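PDB 3VWA: cytoplasmic export protein 1 from Saccharomyces cerevisiae, which binds tRNA and, as part of the nuclear tRNA export machinery, may pass aminoacylated tRNAs from export receptors at the nuclear pore to the translation machinery. Local coordinates for residues Leu416-Gln428 against Thr439-Ser451. Sequence-based numbering, arbitrary orientation.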
ATOM      1  N   LEU A 416      -7.518  28.293  10.538  1.00 38.11           N
ATOM      2  CA  LEU A 416      -6.331  28.434  11.370  1.00 35.79           C
ATOM      3  C   LEU A 416      -6.348  29.674  12.289  1.00 38.91           C
ATOM      4  O   LEU A 416      -6.053  29.599  13.502  1.00 34.88           O
ATOM      5  CB  LEU A 416      -5.136  28.507  10.424  1.00 35.51           C
ATOM      6  CG  LEU A 416      -3.737  28.257  10.935  1.00 34.57           C
ATOM      7  CD1 LEU A 416      -3.628  26.836  11.438  1.00 30.03           C
ATOM      8  CD2 LEU A 416      -2.766  28.498   9.791  1.00 33.19           C
ATOM      9  N   ASN A 417      -6.713  30.802  11.689  1.00 36.09           N
ATOM     10  CA  ASN A 417      -6.441  32.109  12.226  1.00 41.85           C
ATOM     11  C   ASN A 417      -7.621  32.686  12.928  1.00 42.08           C
ATOM     12  O   ASN A 417      -7.496  33.681  13.606  1.00 40.09           O
ATOM     13  CB  ASN A 417      -6.063  33.041  11.076  1.00 45.59           C
ATOM     14  CG  ASN A 417      -4.836  32.547  10.339  1.00 47.00           C
ATOM     15  OD1 ASN A 417      -3.769  32.415  10.933  1.00 45.13           O
ATOM     16  ND2 ASN A 417      -4.995  32.217   9.056  1.00 50.55           N
ATOM     17  N   ASN A 418      -8.772  32.057  12.756  1.00 40.88           N
ATOM     18  CA  ASN A 418      -9.975  32.535  13.367  1.00 40.99           C
ATOM     19  C   ASN A 418     -10.448  31.485  14.333  1.00 37.38           C
ATOM     20  O   ASN A 418     -10.492  31.723  15.520  1.00 42.02           O
ATOM     21  CB  ASN A 418     -11.036  32.831  12.282  1.00 43.35           C
ATOM     22  CG  ASN A 418     -12.297  33.484  12.837  1.00 42.74           C
ATOM     23  OD1 ASN A 418     -12.877  33.027  13.823  1.00 46.70           O
ATOM     24  ND2 ASN A 418     -12.748  34.537  12.174  1.00 40.16           N
ATOM     25  N   GLU A 419     -10.763  30.308  13.823  1.00 41.99           N
ATOM     26  CA  GLU A 419     -11.432  29.305  14.638  1.00 44.97           C
ATOM     27  C   GLU A 419     -10.485  28.546  15.579  1.00 38.05           C
ATOM     28  O   GLU A 419     -10.869  28.295  16.703  1.00 39.25           O
ATOM     29  CB  GLU A 419     -12.310  28.311  13.817  1.00 45.48           C
ATOM     30  CG  GLU A 419     -12.725  28.694  12.388  1.00 60.66           C
ATOM     31  CD  GLU A 419     -14.081  29.388  12.271  1.00 64.29           C
ATOM     32  OE1 GLU A 419     -14.965  28.873  11.537  1.00 64.10           O
ATOM     33  OE2 GLU A 419     -14.268  30.460  12.893  1.00 68.00           O
ATOM     34  N   LEU A 420      -9.274  28.191  15.135  1.00 37.45           N
ATOM     35  CA  LEU A 420      -8.377  27.313  15.943  1.00 36.83           C
ATOM     36  C   LEU A 420      -8.147  27.807  17.351  1.00 31.01           C
ATOM     37  O   LEU A 420      -8.293  27.044  18.334  1.00 26.90           O
ATOM     38  CB  LEU A 420      -7.009  27.101  15.282  1.00 37.51           C
ATOM     39  CG  LEU A 420      -6.575  25.623  15.321  1.00 40.99           C
ATOM     40  CD1 LEU A 420      -5.079  25.392  15.268  1.00 37.21           C
ATOM     41  CD2 LEU A 420      -7.162  24.887  16.499  1.00 37.36           C
ATOM     42  N   LEU A 421      -7.767  29.069  17.457  1.00 25.30           N
ATOM     43  CA  LEU A 421      -7.517  29.635  18.776  1.00 28.04           C
ATOM     44  C   LEU A 421      -8.765  29.745  19.670  1.00 29.30           C
ATOM     45  O   LEU A 421      -8.605  29.769  20.905  1.00 27.14           O
ATOM     46  CB  LEU A 421      -6.867  31.007  18.681  1.00 32.15           C
ATOM     47  CG  LEU A 421      -5.488  31.013  18.021  1.00 40.36           C
ATOM     48  CD1 LEU A 421      -5.160  32.386  17.455  1.00 37.06           C
ATOM     49  CD2 LEU A 421      -4.481  30.551  19.067  1.00 44.68           C
ATOM     50  N   ARG A 422      -9.973  29.841  19.077  1.00 28.26           N
ATOM     51  CA  ARG A 422     -11.232  29.825  19.894  1.00 31.09           C
ATOM     52  C   ARG A 422     -11.393  28.477  20.578  1.00 31.55           C
ATOM     53  O   ARG A 422     -11.765  28.414  21.753  1.00 34.93           O
ATOM     54  CB  ARG A 422     -12.501  30.164  19.077  1.00 32.09           C
ATOM     55  CG  ARG A 422     -12.501  31.601  18.510  1.00 33.36           C
ATOM     56  CD  ARG A 422     -13.672  31.825  17.540  1.00 34.18           C
ATOM     57  NE  ARG A 422     -13.424  33.016  16.703  1.00 38.59           N
ATOM     58  CZ  ARG A 422     -13.869  34.255  16.955  1.00 33.02           C
ATOM     59  NH1 ARG A 422     -14.562  34.502  18.033  1.00 29.34           N
ATOM     60  NH2 ARG A 422     -13.595  35.262  16.131  1.00 31.43           N
ATOM     61  N   PHE A 423     -11.052  27.403  19.861  1.00 30.30           N
ATOM     62  CA  PHE A 423     -11.040  26.065  20.452  1.00 32.85           C
ATOM     63  C   PHE A 423      -9.990  25.974  21.571  1.00 32.76           C
ATOM     64  O   PHE A 423     -10.257  25.421  22.643  1.00 37.47           O
ATOM     65  CB  PHE A 423     -10.723  25.001  19.388  1.00 33.34           C
ATOM     66  CG  PHE A 423     -11.867  24.674  18.456  1.00 31.79           C
ATOM     67  CD1 PHE A 423     -11.872  25.169  17.133  1.00 33.40           C
ATOM     68  CD2 PHE A 423     -12.906  23.848  18.871  1.00 30.65           C
ATOM     69  CE1 PHE A 423     -12.908  24.875  16.232  1.00 31.21           C
ATOM     70  CE2 PHE A 423     -13.963  23.548  17.993  1.00 34.49           C
ATOM     71  CZ  PHE A 423     -13.974  24.060  16.674  1.00 32.74           C
ATOM     72  N   LEU A 424      -8.795  26.496  21.306  1.00 28.50           N
ATOM     73  CA  LEU A 424      -7.687  26.360  22.257  1.00 28.31           C
ATOM     74  C   LEU A 424      -7.928  27.180  23.523  1.00 26.35           C
ATOM     75  O   LEU A 424      -7.571  26.745  24.596  1.00 29.73           O
ATOM     76  CB  LEU A 424      -6.333  26.721  21.615  1.00 26.22           C
ATOM     77  CG  LEU A 424      -5.883  25.793  20.470  1.00 28.28           C
ATOM     78  CD1 LEU A 424      -4.827  26.430  19.572  1.00 27.22           C
ATOM     79  CD2 LEU A 424      -5.369  24.463  21.023  1.00 25.24           C
ATOM     80  N   ALA A 425      -8.542  28.350  23.387  1.00 24.90           N
ATOM     81  CA  ALA A 425      -8.946  29.151  24.530  1.00 29.26           C
ATOM     82  C   ALA A 425      -9.880  28.365  25.444  1.00 32.44           C
ATOM     83  O   ALA A 425      -9.821  28.517  26.659  1.00 35.87           O
ATOM     84  CB  ALA A 425      -9.585  30.458  24.090  1.00 27.58           C
ATOM     85  N   LYS A 426     -10.711  27.496  24.863  1.00 37.88           N
ATOM     86  CA  LYS A 426     -11.564  26.649  25.670  1.00 39.21           C
ATOM     87  C   LYS A 426     -10.811  25.515  26.331  1.00 34.41           C
ATOM     88  O   LYS A 426     -10.947  25.304  27.508  1.00 34.50           O
ATOM     89  CB  LYS A 426     -12.737  26.101  24.869  1.00 44.82           C
ATOM     90  CG  LYS A 426     -13.832  25.630  25.805  1.00 49.63           C
ATOM     91  CD  LYS A 426     -14.815  24.672  25.154  1.00 55.26           C
ATOM     92  CE  LYS A 426     -15.550  23.823  26.200  1.00 49.79           C
ATOM     93  NZ  LYS A 426     -15.939  22.532  25.537  1.00 48.95           N
ATOM     94  N   THR A 427      -9.989  24.795  25.587  1.00 31.87           N
ATOM     95  CA  THR A 427      -9.247  23.706  26.199  1.00 30.50           C
ATOM     96  C   THR A 427      -8.224  24.154  27.264  1.00 29.35           C
ATOM     97  O   THR A 427      -7.810  23.380  28.071  1.00 27.57           O
ATOM     98  CB  THR A 427      -8.655  22.734  25.135  1.00 31.17           C
ATOM     99  OG1 THR A 427      -7.500  23.322  24.502  1.00 24.22           O
ATOM    100  CG2 THR A 427      -9.782  22.386  24.089  1.00 28.06           C
ATOM    101  N   GLN A 428      -7.863  25.421  27.281  1.00 30.77           N
ATOM    102  CA  GLN A 428      -7.001  25.934  28.310  1.00 33.02           C
ATOM    103  C   GLN A 428      -7.707  26.013  29.694  1.00 36.75           C
ATOM    104  O   GLN A 428      -7.048  26.119  30.750  1.00 32.23           O
ATOM    105  CB  GLN A 428      -6.418  27.289  27.862  1.00 34.06           C
ATOM    106  CG  GLN A 428      -5.362  27.845  28.800  1.00 34.12           C
ATOM    107  CD  GLN A 428      -4.493  28.945  28.194  1.00 36.19           C
ATOM    108  OE1 GLN A 428      -4.913  29.703  27.290  1.00 33.32           O
ATOM    109  NE2 GLN A 428      -3.266  29.051  28.707  1.00 30.45           N
ATOM    110  N   THR A 439      -2.439  22.313  26.155  1.00 22.77           N
ATOM    111  CA  THR A 439      -2.933  23.441  25.373  1.00 24.92           C
ATOM    112  C   THR A 439      -1.928  24.581  25.227  1.00 27.01           C
ATOM    113  O   THR A 439      -1.777  25.143  24.138  1.00 25.34           O
ATOM    114  CB  THR A 439      -4.251  24.037  25.941  1.00 22.73           C
ATOM    115  OG1 THR A 439      -5.263  23.022  25.933  1.00 24.63           O
ATOM    116  CG2 THR A 439      -4.735  25.236  25.061  1.00 22.27           C
ATOM    117  N   VAL A 440      -1.251  24.928  26.318  1.00 27.05           N
ATOM    118  CA  VAL A 440      -0.286  26.026  26.243  1.00 30.71           C
ATOM    119  C   VAL A 440       0.969  25.685  25.371  1.00 29.32           C
ATOM    120  O   VAL A 440       1.544  26.569  24.691  1.00 27.90           O
ATOM    121  CB  VAL A 440       0.026  26.639  27.668  1.00 31.89           C
ATOM    122  CG1 VAL A 440       0.823  25.697  28.557  1.00 28.10           C
ATOM    123  CG2 VAL A 440       0.753  27.966  27.560  1.00 30.90           C
ATOM    124  N   ILE A 441       1.355  24.416  25.409  1.00 30.19           N
ATOM    125  CA  ILE A 441       2.424  23.825  24.568  1.00 31.49           C
ATOM    126  C   ILE A 441       1.983  23.944  23.122  1.00 29.18           C
ATOM    127  O   ILE A 441       2.695  24.531  22.316  1.00 29.88           O
ATOM    128  CB  ILE A 441       2.706  22.347  24.959  1.00 29.57           C
ATOM    129  CG1 ILE A 441       3.042  22.246  26.447  1.00 35.76           C
ATOM    130  CG2 ILE A 441       3.867  21.751  24.178  1.00 34.63           C
ATOM    131  CD1 ILE A 441       4.369  22.887  26.836  1.00 39.12           C
ATOM    132  N   ILE A 442       0.752  23.506  22.819  1.00 26.84           N
ATOM    133  CA  ILE A 442       0.279  23.531  21.417  1.00 26.21           C
ATOM    134  C   ILE A 442       0.156  24.962  20.889  1.00 27.53           C
ATOM    135  O   ILE A 442       0.476  25.236  19.698  1.00 25.72           O
ATOM    136  CB  ILE A 442      -1.076  22.758  21.219  1.00 24.84           C
ATOM    137  CG1 ILE A 442      -0.953  21.233  21.477  1.00 26.09           C
ATOM    138  CG2 ILE A 442      -1.638  22.978  19.850  1.00 24.30           C
ATOM    139  CD1 ILE A 442       0.343  20.607  20.910  1.00 23.49           C
ATOM    140  N   ILE A 443      -0.364  25.860  21.737  1.00 23.35           N
ATOM    141  CA  ILE A 443      -0.463  27.244  21.325  1.00 24.19           C
ATOM    142  C   ILE A 443       0.955  27.846  21.021  1.00 27.78           C
ATOM    143  O   ILE A 443       1.087  28.601  20.075  1.00 27.02           O
ATOM    144  CB  ILE A 443      -1.144  28.119  22.382  1.00 23.38           C
ATOM    145  CG1 ILE A 443      -2.609  27.749  22.477  1.00 22.04           C
ATOM    146  CG2 ILE A 443      -0.908  29.614  22.065  1.00 21.80           C
ATOM    147  CD1 ILE A 443      -3.280  28.344  23.708  1.00 23.03           C
ATOM    148  N   SER A 444       1.970  27.529  21.840  1.00 25.25           N
ATOM    149  CA  SER A 444       3.319  28.005  21.584  1.00 28.07           C
ATOM    150  C   SER A 444       3.814  27.486  20.275  1.00 31.96           C
ATOM    151  O   SER A 444       4.336  28.235  19.442  1.00 33.62           O
ATOM    152  CB  SER A 444       4.261  27.499  22.654  1.00 29.06           C
ATOM    153  OG  SER A 444       3.843  27.982  23.884  1.00 29.28           O
ATOM    154  N   LYS A 445       3.589  26.190  20.080  1.00 35.01           N
ATOM    155  CA  LYS A 445       3.969  25.508  18.878  1.00 34.75           C
ATOM    156  C   LYS A 445       3.449  26.188  17.618  1.00 35.40           C
ATOM    157  O   LYS A 445       4.235  26.460  16.706  1.00 36.19           O
ATOM    158  CB  LYS A 445       3.577  24.037  18.989  1.00 38.65           C
ATOM    159  CG  LYS A 445       4.238  23.120  17.991  1.00 40.72           C
ATOM    160  CD  LYS A 445       4.272  21.675  18.494  1.00 44.33           C
ATOM    161  CE  LYS A 445       4.530  20.758  17.311  1.00 45.57           C
ATOM    162  NZ  LYS A 445       4.062  19.339  17.480  1.00 55.43           N
ATOM    163  N   ILE A 446       2.156  26.497  17.572  1.00 33.39           N
ATOM    164  CA  ILE A 446       1.549  27.000  16.360  1.00 34.20           C
ATOM    165  C   ILE A 446       1.558  28.525  16.175  1.00 31.51           C
ATOM    166  O   ILE A 446       1.139  28.977  15.137  1.00 30.17           O
ATOM    167  CB  ILE A 446       0.044  26.565  16.199  1.00 35.09           C
ATOM    168  CG1 ILE A 446      -0.880  27.507  16.972  1.00 36.02           C
ATOM    169  CG2 ILE A 446      -0.154  25.080  16.501  1.00 35.76           C
ATOM    170  CD1 ILE A 446      -2.249  26.927  17.279  1.00 36.14           C
ATOM    171  N   SER A 447       1.979  29.277  17.188  1.00 28.37           N
ATOM    172  CA  SER A 447       1.958  30.744  17.203  1.00 26.08           C
ATOM    173  C   SER A 447       2.601  31.413  16.008  1.00 27.84           C
ATOM    174  O   SER A 447       2.090  32.399  15.522  1.00 31.17           O
ATOM    175  CB  SER A 447       2.656  31.226  18.456  1.00 29.59           C
ATOM    176  OG  SER A 447       4.056  30.897  18.433  1.00 27.02           O
ATOM    177  N   THR A 448       3.685  30.840  15.516  1.00 27.54           N
ATOM    178  CA  THR A 448       4.418  31.383  14.402  1.00 31.31           C
ATOM    179  C   THR A 448       3.868  30.962  13.049  1.00 36.85           C
ATOM    180  O   THR A 448       4.390  31.451  12.034  1.00 30.52           O
ATOM    181  CB  THR A 448       5.896  30.901  14.406  1.00 28.40           C
ATOM    182  OG1 THR A 448       5.928  29.511  14.635  1.00 30.24           O
ATOM    183  CG2 THR A 448       6.683  31.560  15.522  1.00 28.01           C
ATOM    184  N   ILE A 449       2.879  30.050  12.997  1.00 31.90           N
ATOM    185  CA  ILE A 449       2.248  29.765  11.669  1.00 35.70           C
ATOM    186  C   ILE A 449       0.898  30.444  11.426  1.00 37.54           C
ATOM    187  O   ILE A 449       0.300  30.264  10.375  1.00 35.92           O
ATOM    188  CB  ILE A 449       2.107  28.262  11.295  1.00 33.67           C
ATOM    189  CG1 ILE A 449       1.053  27.612  12.175  1.00 30.60           C
ATOM    190  CG2 ILE A 449       3.482  27.592  11.249  1.00 38.27           C
ATOM    191  CD1 ILE A 449       1.264  26.137  12.323  1.00 38.27           C
ATOM    192  N   LEU A 450       0.437  31.220  12.391  1.00 41.41           N
ATOM    193  CA  LEU A 450      -0.705  32.076  12.174  1.00 44.01           C
ATOM    194  C   LEU A 450      -0.360  33.131  11.115  1.00 49.14           C
ATOM    195  O   LEU A 450       0.785  33.594  11.000  1.00 44.35           O
ATOM    196  CB  LEU A 450      -1.136  32.732  13.497  1.00 47.18           C
ATOM    197  CG  LEU A 450      -1.978  31.880  14.462  1.00 49.21           C
ATOM    198  CD1 LEU A 450      -1.765  30.379  14.345  1.00 47.87           C
ATOM    199  CD2 LEU A 450      -1.703  32.293  15.891  1.00 52.60           C
ATOM    200  N   SER A 451      -1.327  33.481  10.288  1.00 45.13           N
ATOM    201  CA  SER A 451      -1.092  34.646   9.442  1.00 51.70           C
ATOM    202  C   SER A 451      -1.575  35.926  10.188  1.00 49.54           C
ATOM    203  O   SER A 451      -2.640  36.464   9.923  1.00 56.13           O
ATOM    204  CB  SER A 451      -1.695  34.457   8.033  1.00 53.38           C
ATOM    205  OG  SER A 451      -3.071  34.809   7.990  1.00 57.35           O
TER
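Thr439 and Thr427 are hydrogen-bonded hydroxyl to hydroxyl, OG1 to OG1 at 2.7 Å. The carbonyl of Ile435, one turn back, is a further partner of Thr439 OG1. The first torsion of Thr439 (chi1 -60°) sets OG1 beside the backbone N, where it meets Thr427, and turns CG2 toward Leu424 O, 3.2 Å away. Thr439, Ile442, Ile443 and Ile446 form the hole that takes Leu424 as a knob. Ile442 presents CG2 to Leu424 CD2, and Ile443 runs past the leucine in the reverse sense, its CG1 3.9 Å from Leu424 CD1. Ile446 comes tip to tip with Leu424, CD1 to CD1 at a tight 3.5 Å, and the same methyl touches Leu420 CD1. Further on, Leu450 CD2 meets Leu421 CD1 end-on at 3.8 Å. Ser451 N then donates to Asn417 OD1 (2.7 Å, N-H...O 153°), approaching from above the amide's carbonyl plane; Asn417 ND2 bonds back to Glu413 O, so both ends of the amide are held. A leucine in place of Asn417 would probably leave Ser451 N without this acceptor and the chain after the helix less firmly fixed. The axes of 416-427 and 439-446 approach to 9.8 Å, with 155° between their directions. From helix 394-407, Leu401 touches Leu424 and Ile404 touches Leu420: a nearly antiparallel helix pair stacked on its neighbour, the build of a HEAT-repeat solenoid.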